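PDB 3TQC: pantothenate kinase, which catalyses the ATP-dependent phosphorylation of (R)-pantothenate to (R)-4'-phosphopantothenate, the first step of coenzyme A biosynthesis. Local coordinates for residues F68-R73 with V91-G96; V111-L116 with P123-I128; K149-S154 with N283-V288; S180-D185 with F256-S261; E306-A309 with I313-V316. All coordinates share one frame; numbering follows the deposited sequence.

Contact 1: residues F68-R73 with V91-G96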
# COMPACT_ATOMS: atom_id res chain seq x y z
N PHE B 68 9.57 10.97 13.18
CA PHE B 68 9.47 9.70 13.93
C PHE B 68 9.44 8.52 12.98
O PHE B 68 10.11 7.51 13.21
CB PHE B 68 8.23 9.63 14.82
CG PHE B 68 8.34 10.40 16.10
CD1 PHE B 68 9.10 9.91 17.14
CD2 PHE B 68 7.66 11.59 16.27
CE1 PHE B 68 9.21 10.63 18.32
CE2 PHE B 68 7.74 12.29 17.44
CZ PHE B 68 8.52 11.82 18.47
N TYR B 69 8.64 8.64 11.92
CA TYR B 69 8.49 7.55 10.96
C TYR B 69 9.77 7.30 10.20
O TYR B 69 10.17 6.16 10.02
CB TYR B 69 7.36 7.82 9.96
CG TYR B 69 5.99 7.56 10.52
CD1 TYR B 69 5.27 6.44 10.13
CD2 TYR B 69 5.41 8.43 11.44
CE1 TYR B 69 4.00 6.19 10.66
CE2 TYR B 69 4.15 8.19 11.96
CZ TYR B 69 3.45 7.06 11.58
OH TYR B 69 2.20 6.82 12.11
N VAL B 70 10.43 8.36 9.75
CA VAL B 70 11.66 8.19 8.99
C VAL B 70 12.75 7.58 9.86
O VAL B 70 13.41 6.64 9.43
CB VAL B 70 12.15 9.50 8.39
CG1 VAL B 70 13.45 9.30 7.67
CG2 VAL B 70 11.09 10.05 7.47
N THR B 71 12.95 8.09 11.07
CA THR B 71 14.05 7.60 11.90
C THR B 71 13.75 6.18 12.40
O THR B 71 14.65 5.38 12.56
CB THR B 71 14.41 8.55 13.08
OG1 THR B 71 13.43 8.44 14.09
CG2 THR B 71 14.53 10.00 12.63
N ALA B 72 12.47 5.86 12.60
CA ALA B 72 12.06 4.48 12.91
C ALA B 72 12.46 3.51 11.80
O ALA B 72 12.97 2.41 12.08
CB ALA B 72 10.55 4.39 13.17
N ARG B 73 12.23 3.92 10.56
CA ARG B 73 12.55 3.09 9.39
C ARG B 73 14.07 2.95 9.29
O ARG B 73 14.58 1.87 8.98
CB ARG B 73 11.97 3.72 8.12
CG ARG B 73 11.94 2.88 6.84
CD ARG B 73 11.57 1.43 7.00
NE ARG B 73 10.29 1.16 7.65
CZ ARG B 73 9.32 0.39 7.16
NH1 ARG B 73 9.42 -0.18 5.97
NH2 ARG B 73 8.21 0.19 7.86
N VAL B 91 17.75 2.74 1.63
CA VAL B 91 17.18 3.47 0.54
C VAL B 91 16.36 4.59 1.20
O VAL B 91 16.12 4.55 2.41
CB VAL B 91 16.28 2.56 -0.33
CG1 VAL B 91 17.11 1.59 -1.12
CG2 VAL B 91 15.29 1.83 0.52
N PRO B 92 15.90 5.58 0.40
CA PRO B 92 15.21 6.73 0.99
C PRO B 92 13.81 6.38 1.49
O PRO B 92 13.15 5.48 0.98
CB PRO B 92 15.12 7.73 -0.18
CG PRO B 92 16.17 7.28 -1.16
CD PRO B 92 16.10 5.76 -1.04
N TYR B 93 13.40 7.10 2.51
CA TYR B 93 12.04 7.06 2.97
C TYR B 93 11.26 8.00 2.06
O TYR B 93 11.68 9.12 1.86
CB TYR B 93 11.99 7.55 4.41
CG TYR B 93 10.68 7.26 5.08
CD1 TYR B 93 10.50 6.10 5.80
CD2 TYR B 93 9.62 8.16 4.99
CE1 TYR B 93 9.30 5.83 6.40
CE2 TYR B 93 8.42 7.89 5.58
CZ TYR B 93 8.27 6.73 6.30
OH TYR B 93 7.06 6.46 6.90
N ILE B 94 10.16 7.53 1.48
CA ILE B 94 9.40 8.34 0.53
C ILE B 94 8.03 8.66 1.07
O ILE B 94 7.27 7.76 1.41
CB ILE B 94 9.24 7.65 -0.82
CG1 ILE B 94 10.60 7.27 -1.40
CG2 ILE B 94 8.50 8.56 -1.77
CD1 ILE B 94 10.58 7.00 -2.91
N ILE B 95 7.72 9.95 1.13
CA ILE B 95 6.46 10.44 1.64
C ILE B 95 5.63 10.97 0.46
O ILE B 95 6.09 11.84 -0.27
CB ILE B 95 6.68 11.56 2.65
CG1 ILE B 95 7.45 11.05 3.87
CG2 ILE B 95 5.35 12.17 3.11
CD1 ILE B 95 8.01 12.20 4.76
N GLY B 96 4.43 10.45 0.29
CA GLY B 96 3.56 10.85 -0.80
C GLY B 96 2.70 12.01 -0.39
O GLY B 96 2.22 12.06 0.75
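Tyr-93 turns its CG trans to the backbone N (chi1 -167°), which carries the phenol from the strand to helix 68-73, where Tyr-69, Val-70 and Arg-73 receive it. On the helix, Val-70 holds CG2 trans to its carbonyl carbon, and this branch, not CG1, comes down over one face of the Tyr-93 ring. The methyl carbon CG2 of Val-70 stands 3.9 Å from the ring centroid of Tyr-93 and 29° off the normal, the geometry of a CH-pi contact; its nearest ring atom is CD2 of Tyr-93, 3.4 Å from Val-70 CG2. Arg-73 comes in differently: its CB lies at the ring edge, 3.6 Å from CD1 of Tyr-93, with CG of Arg-73 beside it, and the touching is done by this aliphatic root of the arginine. The helix and strand segments run nearly antiparallel, 152° between their directions, with axes 9.4 Å apart, as helix 52-84 packs on strand 93-99, the strand that leads into the P-loop of this kinase fold. Farther out along the phenol, OH of Tyr-93 reaches CB of Tyr-69 at 3.4 Å. The Tyr-69 ring itself continues past this point to meet Phe-229 edge-to-face, while Leu-76 of the second subunit also packs on Tyr-69.

Contact 2: residues V111-L116 with P123-I128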
# COMPACT_ATOMS: atom_id res chain seq x y z
N VAL B 111 7.29 23.15 2.08
CA VAL B 111 7.39 23.49 3.49
C VAL B 111 7.99 22.31 4.26
O VAL B 111 8.91 22.50 5.07
CB VAL B 111 6.05 23.85 4.09
CG1 VAL B 111 6.16 23.93 5.63
CG2 VAL B 111 5.58 25.16 3.49
N LEU B 112 7.46 21.12 3.98
CA LEU B 112 7.95 19.89 4.60
C LEU B 112 9.38 19.58 4.20
O LEU B 112 10.12 19.05 5.01
CB LEU B 112 7.04 18.70 4.30
CG LEU B 112 5.68 18.71 5.02
CD1 LEU B 112 4.96 17.38 4.78
CD2 LEU B 112 5.83 18.97 6.51
N LYS B 113 9.77 19.91 2.97
CA LYS B 113 11.15 19.68 2.52
C LYS B 113 12.10 20.51 3.37
O LYS B 113 13.09 19.98 3.87
CB LYS B 113 11.34 20.00 1.04
CG LYS B 113 12.82 20.10 0.57
CD LYS B 113 12.88 20.52 -0.91
CE LYS B 113 14.31 20.56 -1.50
NZ LYS B 113 15.28 21.22 -0.58
N ALA B 114 11.80 21.79 3.54
CA ALA B 114 12.60 22.65 4.39
C ALA B 114 12.63 22.16 5.84
O ALA B 114 13.69 22.07 6.42
CB ALA B 114 12.11 24.10 4.33
N LEU B 115 11.47 21.83 6.40
CA LEU B 115 11.37 21.44 7.80
C LEU B 115 11.94 20.06 8.09
O LEU B 115 12.65 19.89 9.07
CB LEU B 115 9.92 21.49 8.28
CG LEU B 115 9.30 22.89 8.38
CD1 LEU B 115 7.83 22.78 8.85
CD2 LEU B 115 10.09 23.74 9.31
N LEU B 116 11.62 19.08 7.26
CA LEU B 116 12.15 17.74 7.48
C LEU B 116 13.68 17.72 7.46
O LEU B 116 14.28 16.91 8.14
CB LEU B 116 11.60 16.75 6.47
CG LEU B 116 10.15 16.33 6.72
CD1 LEU B 116 9.62 15.50 5.58
CD2 LEU B 116 10.06 15.56 8.01
N PRO B 123 18.88 15.02 6.88
CA PRO B 123 19.00 16.38 6.37
C PRO B 123 18.80 16.48 4.86
O PRO B 123 18.56 17.58 4.36
CB PRO B 123 20.44 16.74 6.71
CG PRO B 123 21.16 15.46 6.58
CD PRO B 123 20.20 14.41 7.08
N ASN B 124 18.90 15.35 4.15
CA ASN B 124 18.82 15.37 2.69
C ASN B 124 17.43 15.02 2.24
O ASN B 124 17.00 13.87 2.32
CB ASN B 124 19.86 14.43 2.08
CG ASN B 124 21.27 14.91 2.34
OD1 ASN B 124 21.52 16.11 2.33
ND2 ASN B 124 22.19 13.98 2.57
N VAL B 125 16.70 16.04 1.80
CA VAL B 125 15.30 15.86 1.47
C VAL B 125 15.02 16.38 0.08
O VAL B 125 15.37 17.51 -0.23
CB VAL B 125 14.40 16.56 2.50
CG1 VAL B 125 12.93 16.18 2.29
CG2 VAL B 125 14.86 16.18 3.91
N GLU B 126 14.39 15.55 -0.74
CA GLU B 126 14.08 15.92 -2.13
C GLU B 126 12.62 15.84 -2.43
O GLU B 126 11.91 15.02 -1.87
CB GLU B 126 14.81 15.01 -3.11
CG GLU B 126 16.30 15.09 -2.99
CD GLU B 126 16.89 16.36 -3.55
OE1 GLU B 126 16.18 17.37 -3.77
OE2 GLU B 126 18.11 16.37 -3.75
N VAL B 127 12.17 16.69 -3.35
CA VAL B 127 10.79 16.68 -3.78
C VAL B 127 10.72 16.25 -5.23
O VAL B 127 11.46 16.78 -6.09
CB VAL B 127 10.16 18.05 -3.59
CG1 VAL B 127 8.79 18.13 -4.29
CG2 VAL B 127 10.02 18.35 -2.11
N ILE B 128 9.88 15.25 -5.49
CA ILE B 128 9.56 14.82 -6.85
C ILE B 128 8.11 15.19 -7.12
O ILE B 128 7.23 14.73 -6.41
CB ILE B 128 9.64 13.29 -7.06
CG1 ILE B 128 11.03 12.76 -6.78
CG2 ILE B 128 9.23 12.93 -8.48
CD1 ILE B 128 12.05 13.58 -7.42
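Lys-113 and Val-125 face each other across the contact, with CA atoms 5.7 Å apart, and two kinds of interaction join their segments. The first is apolar. Val-125 spreads its two methyls over the helix: CG1 sits 3.9 Å from CA of Lys-113, while CG2 approaches the end of the segment, 4.2 Å from CB of Leu-116. Val-127, two residues on and pointing the same way, offers CG2 to the lysine stem, with Val-127 CG2 3.8 Å from Lys-113 CD. The lysine chain can serve as a hydrocarbon strut because chi1 (167°), chi2 and chi3 are all near trans; it bends only at chi4.

The second kind is polar but loose. CE of Lys-113 passes 3.5 Å from O of Val-125, a carbon-oxygen approach, and its ammonium lies near a carboxylate without pairing: NZ of Lys-113 is 5.1 Å from OE1 of Glu-126. At that separation any attraction is probably long-range and modest.

Helix and strand run almost antiparallel, 167° between their directions with axes 8.0 Å apart, as in the P-loop kinase fold, where the helix after the phosphate-binding loop returns along the sheet. Strand 125-129 is the outermost strand on this side, bonded through its backbone to strand 199-203; Leu-112 and Leu-115 pack helix 105-116 against helix 52-84.

Contact 3: residues K149-S154 with N283-V288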
# COMPACT_ATOMS: atom_id res chain seq x y z
N LYS B 149 -5.32 16.56 -19.09
CA LYS B 149 -4.02 16.70 -18.47
C LYS B 149 -4.26 16.54 -16.99
O LYS B 149 -5.14 17.17 -16.45
CB LYS B 149 -3.44 18.08 -18.78
CG LYS B 149 -1.95 18.11 -19.07
CD LYS B 149 -1.56 19.45 -19.66
CE LYS B 149 -0.14 19.46 -20.16
NZ LYS B 149 0.33 20.82 -20.53
N GLY B 150 -3.51 15.65 -16.35
CA GLY B 150 -3.70 15.35 -14.94
C GLY B 150 -4.53 14.09 -14.69
O GLY B 150 -4.48 13.53 -13.60
N PHE B 151 -5.29 13.67 -15.69
CA PHE B 151 -6.02 12.41 -15.63
C PHE B 151 -5.00 11.28 -15.81
O PHE B 151 -3.92 11.51 -16.35
CB PHE B 151 -7.10 12.33 -16.71
CG PHE B 151 -8.31 13.19 -16.43
CD1 PHE B 151 -9.53 12.61 -16.12
CD2 PHE B 151 -8.23 14.58 -16.48
CE1 PHE B 151 -10.65 13.39 -15.86
CE2 PHE B 151 -9.35 15.36 -16.23
CZ PHE B 151 -10.55 14.77 -15.91
N PRO B 152 -5.33 10.07 -15.37
CA PRO B 152 -4.27 9.02 -15.37
C PRO B 152 -3.66 8.76 -16.75
O PRO B 152 -2.47 8.50 -16.84
CB PRO B 152 -5.00 7.76 -14.89
CG PRO B 152 -6.27 8.28 -14.19
CD PRO B 152 -6.61 9.61 -14.81
N GLU B 153 -4.47 8.85 -17.80
CA GLU B 153 -4.01 8.53 -19.15
C GLU B 153 -3.03 9.57 -19.70
O GLU B 153 -2.45 9.36 -20.77
CB GLU B 153 -5.20 8.32 -20.10
CG GLU B 153 -6.15 9.53 -20.28
CD GLU B 153 -7.33 9.56 -19.30
OE1 GLU B 153 -7.26 8.90 -18.24
OE2 GLU B 153 -8.33 10.25 -19.60
N SER B 154 -2.83 10.66 -18.97
CA SER B 154 -1.96 11.75 -19.38
C SER B 154 -0.53 11.57 -18.87
O SER B 154 0.36 12.28 -19.34
CB SER B 154 -2.52 13.09 -18.91
OG SER B 154 -2.50 13.20 -17.50
N ASN B 283 -14.42 23.23 -13.68
CA ASN B 283 -15.64 22.44 -13.68
C ASN B 283 -15.58 21.26 -14.62
O ASN B 283 -16.05 20.18 -14.27
CB ASN B 283 -16.85 23.31 -14.01
CG ASN B 283 -17.43 24.01 -12.78
OD1 ASN B 283 -17.42 23.48 -11.67
ND2 ASN B 283 -17.97 25.20 -12.99
N GLU B 284 -15.00 21.44 -15.81
CA GLU B 284 -15.03 20.39 -16.84
C GLU B 284 -13.78 19.51 -16.85
O GLU B 284 -13.80 18.39 -17.35
CB GLU B 284 -15.21 21.01 -18.22
CG GLU B 284 -16.51 21.82 -18.39
CD GLU B 284 -17.79 20.99 -18.19
OE1 GLU B 284 -17.81 19.79 -18.55
OE2 GLU B 284 -18.78 21.56 -17.67
N ILE B 285 -12.68 20.03 -16.31
CA ILE B 285 -11.45 19.29 -16.29
C ILE B 285 -11.03 18.93 -14.85
O ILE B 285 -11.19 17.79 -14.43
CB ILE B 285 -10.33 20.05 -17.01
CG1 ILE B 285 -10.73 20.29 -18.48
CG2 ILE B 285 -9.01 19.27 -16.92
CD1 ILE B 285 -9.69 21.07 -19.26
N ASN B 286 -10.52 19.90 -14.11
CA ASN B 286 -9.91 19.59 -12.81
C ASN B 286 -10.85 18.96 -11.78
O ASN B 286 -10.46 18.02 -11.08
CB ASN B 286 -9.22 20.82 -12.24
CG ASN B 286 -8.04 21.27 -13.09
OD1 ASN B 286 -7.23 20.46 -13.52
ND2 ASN B 286 -7.95 22.56 -13.34
N LYS B 287 -12.08 19.44 -11.71
CA LYS B 287 -13.04 18.92 -10.76
C LYS B 287 -13.51 17.50 -11.10
O LYS B 287 -13.83 16.72 -10.20
CB LYS B 287 -14.26 19.83 -10.62
CG LYS B 287 -15.25 19.31 -9.57
CD LYS B 287 -16.09 20.43 -8.96
CE LYS B 287 -17.42 20.55 -9.61
NZ LYS B 287 -18.25 19.37 -9.28
N VAL B 288 -13.56 17.19 -12.38
CA VAL B 288 -13.91 15.86 -12.82
C VAL B 288 -12.76 14.93 -12.44
O VAL B 288 -12.98 13.82 -12.00
CB VAL B 288 -14.17 15.81 -14.34
CG1 VAL B 288 -14.35 14.37 -14.83
CG2 VAL B 288 -15.40 16.65 -14.68
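Ile-285 and Val-288 meet Phe-151 where the loop between helices 137-142 and 157-168 rests against helix 271-294, plain packing on the flank of the P-loop kinase fold. Taken in order, residues 283-286 form a wider pi-type turn within the helix, and the contact starts at Ile-285. Its carbonyl O lies 3.4 Å from CZ of Phe-151, close to the plane of the ring and at its edge, so the partly positive C-H rim, and not the pi face, meets the oxygen. The CG2 branch of Ile-285, trans to the backbone N, extends to the same rim, 4.0 Å from CE2 of Phe-151. One turn on, Val-288 brings CG1 to the neighbouring part of the edge, 4.0 Å from CE1 of Phe-151. The ring thus presents its far rim to both aliphatic residues, placed there by chi1 of Phe-151 at -74°. Beyond the segment, Asn-289 and Asn-293 of the same helix also touch Phe-151, and Arg-148 makes a cation-pi contact with it. Behind the ring a bond within the loop joins N of Gly-150 to OG of Ser-154, at 2.9 Å with an N-H...O angle of 135°.

Contact 4: residues S180-D185 with F256-S261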
# COMPACT_ATOMS: atom_id res chain seq x y z
N SER B 180 7.19 22.52 -16.83
CA SER B 180 6.99 23.97 -16.66
C SER B 180 5.51 24.32 -16.74
O SER B 180 4.88 24.16 -17.80
CB SER B 180 7.70 24.75 -17.75
OG SER B 180 7.17 26.07 -17.77
N HIS B 181 4.97 24.84 -15.64
CA HIS B 181 3.60 25.37 -15.63
C HIS B 181 3.49 26.60 -16.53
O HIS B 181 2.43 26.88 -17.10
CB HIS B 181 3.18 25.73 -14.20
CG HIS B 181 3.04 24.53 -13.30
ND1 HIS B 181 2.00 23.64 -13.40
CD2 HIS B 181 3.82 24.10 -12.28
CE1 HIS B 181 2.14 22.70 -12.48
NE2 HIS B 181 3.23 22.95 -11.78
N HIS B 182 4.59 27.33 -16.66
CA HIS B 182 4.64 28.52 -17.49
C HIS B 182 4.42 28.17 -18.96
O HIS B 182 3.64 28.81 -19.66
CB HIS B 182 5.98 29.23 -17.29
CG HIS B 182 6.06 30.57 -17.95
ND1 HIS B 182 5.38 31.67 -17.47
CD2 HIS B 182 6.76 31.00 -19.02
CE1 HIS B 182 5.65 32.71 -18.24
NE2 HIS B 182 6.49 32.33 -19.18
N TYR B 183 5.13 27.14 -19.42
CA TYR B 183 5.01 26.65 -20.79
C TYR B 183 3.94 25.57 -20.92
O TYR B 183 3.67 25.09 -22.02
CB TYR B 183 6.36 26.14 -21.28
CG TYR B 183 7.44 27.19 -21.19
CD1 TYR B 183 7.34 28.38 -21.92
CD2 TYR B 183 8.56 27.02 -20.38
CE1 TYR B 183 8.32 29.36 -21.84
CE2 TYR B 183 9.55 27.99 -20.29
CZ TYR B 183 9.42 29.16 -21.02
OH TYR B 183 10.39 30.13 -20.94
N TYR B 184 3.32 25.20 -19.80
CA TYR B 184 2.26 24.20 -19.76
C TYR B 184 2.71 22.94 -20.49
O TYR B 184 1.99 22.40 -21.33
CB TYR B 184 1.01 24.77 -20.41
CG TYR B 184 -0.25 23.98 -20.17
CD1 TYR B 184 -0.68 23.68 -18.89
CD2 TYR B 184 -1.03 23.57 -21.25
CE1 TYR B 184 -1.84 22.96 -18.68
CE2 TYR B 184 -2.19 22.86 -21.06
CZ TYR B 184 -2.60 22.55 -19.78
OH TYR B 184 -3.76 21.84 -19.60
N ASP B 185 3.93 22.50 -20.18
CA ASP B 185 4.55 21.41 -20.90
C ASP B 185 5.81 20.89 -20.20
O ASP B 185 6.42 21.58 -19.38
CB ASP B 185 4.89 21.86 -22.32
CG ASP B 185 4.92 20.71 -23.31
OD1 ASP B 185 4.84 19.54 -22.88
OD2 ASP B 185 5.04 20.99 -24.53
N PHE B 256 1.50 35.24 -17.13
CA PHE B 256 0.93 35.09 -18.48
C PHE B 256 1.22 36.28 -19.41
O PHE B 256 1.03 36.16 -20.62
CB PHE B 256 -0.59 34.86 -18.42
CG PHE B 256 -1.02 33.54 -17.80
CD1 PHE B 256 -0.11 32.51 -17.56
CD2 PHE B 256 -2.35 33.32 -17.48
CE1 PHE B 256 -0.53 31.31 -17.00
CE2 PHE B 256 -2.77 32.13 -16.94
CZ PHE B 256 -1.86 31.12 -16.69
N LYS B 257 1.66 37.41 -18.87
CA LYS B 257 2.03 38.56 -19.70
C LYS B 257 3.20 38.24 -20.63
O LYS B 257 3.29 38.78 -21.74
CB LYS B 257 2.34 39.79 -18.83
CG LYS B 257 1.10 40.38 -18.14
CD LYS B 257 1.44 41.58 -17.27
CE LYS B 257 0.18 42.32 -16.87
NZ LYS B 257 0.50 43.57 -16.15
N ASP B 258 4.09 37.36 -20.17
CA ASP B 258 5.21 36.90 -20.97
C ASP B 258 4.66 36.38 -22.29
O ASP B 258 3.88 35.43 -22.29
CB ASP B 258 5.96 35.79 -20.22
CG ASP B 258 7.26 35.39 -20.88
OD1 ASP B 258 7.62 35.96 -21.93
OD2 ASP B 258 7.94 34.50 -20.32
N PRO B 259 5.06 37.00 -23.41
CA PRO B 259 4.52 36.56 -24.70
C PRO B 259 4.77 35.09 -25.03
O PRO B 259 4.08 34.53 -25.88
CB PRO B 259 5.22 37.47 -25.71
CG PRO B 259 5.63 38.66 -24.94
CD PRO B 259 5.93 38.18 -23.56
N HIS B 260 5.74 34.46 -24.35
CA HIS B 260 6.06 33.05 -24.56
C HIS B 260 5.34 32.12 -23.57
O HIS B 260 5.52 30.90 -23.62
CB HIS B 260 7.57 32.82 -24.50
CG HIS B 260 8.33 33.57 -25.54
ND1 HIS B 260 8.10 33.41 -26.89
CD2 HIS B 260 9.32 34.50 -25.44
CE1 HIS B 260 8.90 34.21 -27.57
NE2 HIS B 260 9.65 34.88 -26.72
N SER B 261 4.52 32.68 -22.68
CA SER B 261 3.66 31.87 -21.82
C SER B 261 2.67 31.08 -22.67
O SER B 261 2.22 31.54 -23.72
CB SER B 261 2.87 32.74 -20.84
OG SER B 261 2.06 31.92 -20.01
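The backbones come closest at Tyr-183 and Ser-261, whose CA atoms are 5.5 Å apart, where the tight connection 180-185 meets a type I beta turn running from Asp-258 to Ser-261. One bond joins the side chains: NE2 of His-182 donates to OD2 of Asp-258 over 2.8 Å, with an N-H...O angle of 146°. The carboxylate oxygen is approached on its anti side, 34° out of the carboxylate plane, so this pairing departs from coplanar geometry. His-182 gets there because chi1 of -172° swings the imidazole out from the loop. One face of that ring is covered by Ser-261, whose CB lies 4.2 Å from the centroid of the His-182 ring, a CH-pi contact, while ND1 of His-182 and OG1 of Thr-255 share a weak hydrogen bond. The bonds at NE2 and, more weakly, at ND1 would limit rotation of the ring, and the nearby carboxylate would be expected to favour a protonated imidazole. Tyr-183 works by its edge: CD1 of Tyr-183 sits 3.5 Å from O of His-260, near the ring plane. The first loop is stiffened from within, as N of Tyr-183 donates to OG of Ser-180 at 2.8 Å, an ST motif, and Tyr-184 with Asp-185 opposite Ser-180 forms a G1 beta bulge. In the fold, this surface contact ties the hairpin of strands 174-180 and 185-187, part of a small antiparallel sheet, to the loop connecting helix 237-253 with helix 271-294.

Contact 5: residues E306-A309 with I313-V316. With ADP (adenosine-5'-diphosphate), chain D.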
# COMPACT_ATOMS: atom_id res chain seq x y z
N GLU B 306 -6.91 18.50 6.39
CA GLU B 306 -8.15 19.09 5.92
C GLU B 306 -8.06 20.61 6.10
O GLU B 306 -7.89 21.10 7.21
CB GLU B 306 -9.33 18.49 6.69
CG GLU B 306 -10.70 18.89 6.16
CD GLU B 306 -11.85 18.27 6.95
OE1 GLU B 306 -11.98 17.03 6.97
OE2 GLU B 306 -12.64 19.04 7.53
N LYS B 307 -8.16 21.34 5.00
CA LYS B 307 -8.00 22.78 4.98
C LYS B 307 -9.33 23.51 5.03
O LYS B 307 -10.29 23.08 4.39
CB LYS B 307 -7.22 23.20 3.72
CG LYS B 307 -5.74 22.87 3.80
CD LYS B 307 -5.05 22.98 2.47
CE LYS B 307 -4.69 24.39 2.10
NZ LYS B 307 -3.79 24.40 0.92
N ALA B 308 -9.39 24.59 5.79
CA ALA B 308 -10.48 25.56 5.68
C ALA B 308 -10.21 26.48 4.49
O ALA B 308 -9.13 26.44 3.91
CB ALA B 308 -10.60 26.37 6.96
N ALA B 309 -11.19 27.31 4.13
CA ALA B 309 -11.11 28.17 2.93
C ALA B 309 -9.94 29.16 2.95
O ALA B 309 -9.50 29.62 1.89
CB ALA B 309 -12.44 28.94 2.73
N ILE B 313 -5.10 24.60 8.35
CA ILE B 313 -5.47 23.24 8.62
C ILE B 313 -6.43 23.24 9.79
O ILE B 313 -6.12 23.80 10.84
CB ILE B 313 -4.25 22.36 8.95
CG1 ILE B 313 -3.31 22.31 7.75
CG2 ILE B 313 -4.69 20.93 9.30
CD1 ILE B 313 -3.99 21.91 6.47
N GLN B 314 -7.61 22.64 9.60
CA GLN B 314 -8.63 22.57 10.63
C GLN B 314 -8.82 21.17 11.17
O GLN B 314 -9.35 21.00 12.27
CB GLN B 314 -9.96 23.11 10.11
CG GLN B 314 -9.97 24.64 9.84
CD GLN B 314 -9.41 25.51 10.99
OE1 GLN B 314 -8.53 26.37 10.76
NE2 GLN B 314 -9.91 25.29 12.21
N LYS B 315 -8.39 20.17 10.41
CA LYS B 315 -8.49 18.80 10.88
C LYS B 315 -7.34 17.98 10.32
O LYS B 315 -6.98 18.13 9.15
CB LYS B 315 -9.84 18.23 10.44
CG LYS B 315 -10.41 17.13 11.33
CD LYS B 315 -11.92 16.92 11.06
CE LYS B 315 -12.79 18.22 11.08
NZ LYS B 315 -14.28 17.99 11.10
N VAL B 316 -6.76 17.13 11.16
CA VAL B 316 -5.76 16.14 10.73
C VAL B 316 -6.24 14.74 11.08
O VAL B 316 -6.67 14.49 12.20
CB VAL B 316 -4.39 16.39 11.39
CG1 VAL B 316 -3.37 15.42 10.87
CG2 VAL B 316 -3.96 17.82 11.16
PB ADP D . -1.05 22.31 -5.93
O1B ADP D . 0.43 22.12 -5.86
O2B ADP D . -1.83 21.24 -5.21
O3B ADP D . -1.59 22.58 -7.32
PA ADP D . -0.32 24.79 -4.79
O1A ADP D . 0.60 24.20 -3.75
O2A ADP D . 0.22 25.40 -6.04
O3A ADP D . -1.41 23.69 -5.20
O5' ADP D . -1.21 25.90 -4.09
C5' ADP D . -2.45 26.31 -4.66
C4' ADP D . -2.68 27.78 -4.34
O4' ADP D . -2.98 27.94 -2.96
C3' ADP D . -1.45 28.62 -4.60
O3' ADP D . -1.87 29.89 -5.09
C2' ADP D . -0.77 28.76 -3.26
O2' ADP D . -0.12 30.01 -3.13
C1' ADP D . -1.93 28.65 -2.29
N9 ADP D . -1.62 27.92 -1.04
C8 ADP D . -1.28 26.63 -0.96
N7 ADP D . -1.09 26.26 0.33
C5 ADP D . -1.31 27.35 1.07
C6 ADP D . -1.28 27.62 2.51
N6 ADP D . -0.95 26.61 3.36
N1 ADP D . -1.57 28.87 2.90
C2 ADP D . -1.89 29.86 2.03
N3 ADP D . -1.94 29.66 0.70
C4 ADP D . -1.66 28.44 0.18
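Glu-306 and Lys-315 are joined by a short backbone bond from N of Glu-306 to O of Lys-315, 2.8 Å long. On the other side of the pair, the carbonyl O of Glu-306 takes two donors: N of Gln-314 at 2.9 Å, nearly along the C=O axis (171°), and N of Lys-315, weakly, at 3.4 Å. Two residues facing one define a classic beta bulge, and the register shifts by one before Lys-307 pairs with Ile-313 in this hairpin of strands 303-307 and 313-319. Outward from the backbone, the side chains of Glu-306 and Lys-315 run side by side; OE2 of Glu-306 and NZ of Lys-315 stay 4.1 Å apart, beyond a salt bridge. Ala-308 packs its CB on CG of Gln-314 at 3.4 Å. On the face of Lys-307, CD1 of Ile-313 presses on CG of Lys-307 at 3.3 Å, tighter than usual for carbons.

Past that point the lysine leaves the hairpin, bending at chi3 (81°), and its NZ comes 3.3 Å from N7 of the ADP adenine. The same ammonium is hydrogen-bonded to O of Val-103 in the P-loop and to ND1 of His-311, and Trp-243 adds a cation-pi contact. This chemistry is consistent with the bulged hairpin placing the stem of Lys-307, its ammonium being held beside the purine by Val-103 and His-311.

Contacts 1, 2 and 5 reach the mixed sheet: strand 93-99 lies inside it, strand 125-129 closes one edge, and the hairpin of contact 5 lies toward the other. Contacts 1 and 2, centres 12 Å apart, touch through Ile-95 and Leu-116, and their strand 93-99 and helix 105-116 flank the P-loop. Contact 5, its centre 22 to 24 Å from theirs, reaches ADP directly. Contacts 3 and 4 lie 20 Å apart between centres and meet in the cation-pi contact of Lys-149 with Tyr-184; in sequence, contact 4 falls between the segments of contact 3. They tie loops and the small antiparallel sheet to the region around helix 271-294, with centres 30 and 36 Å from that of contact 1.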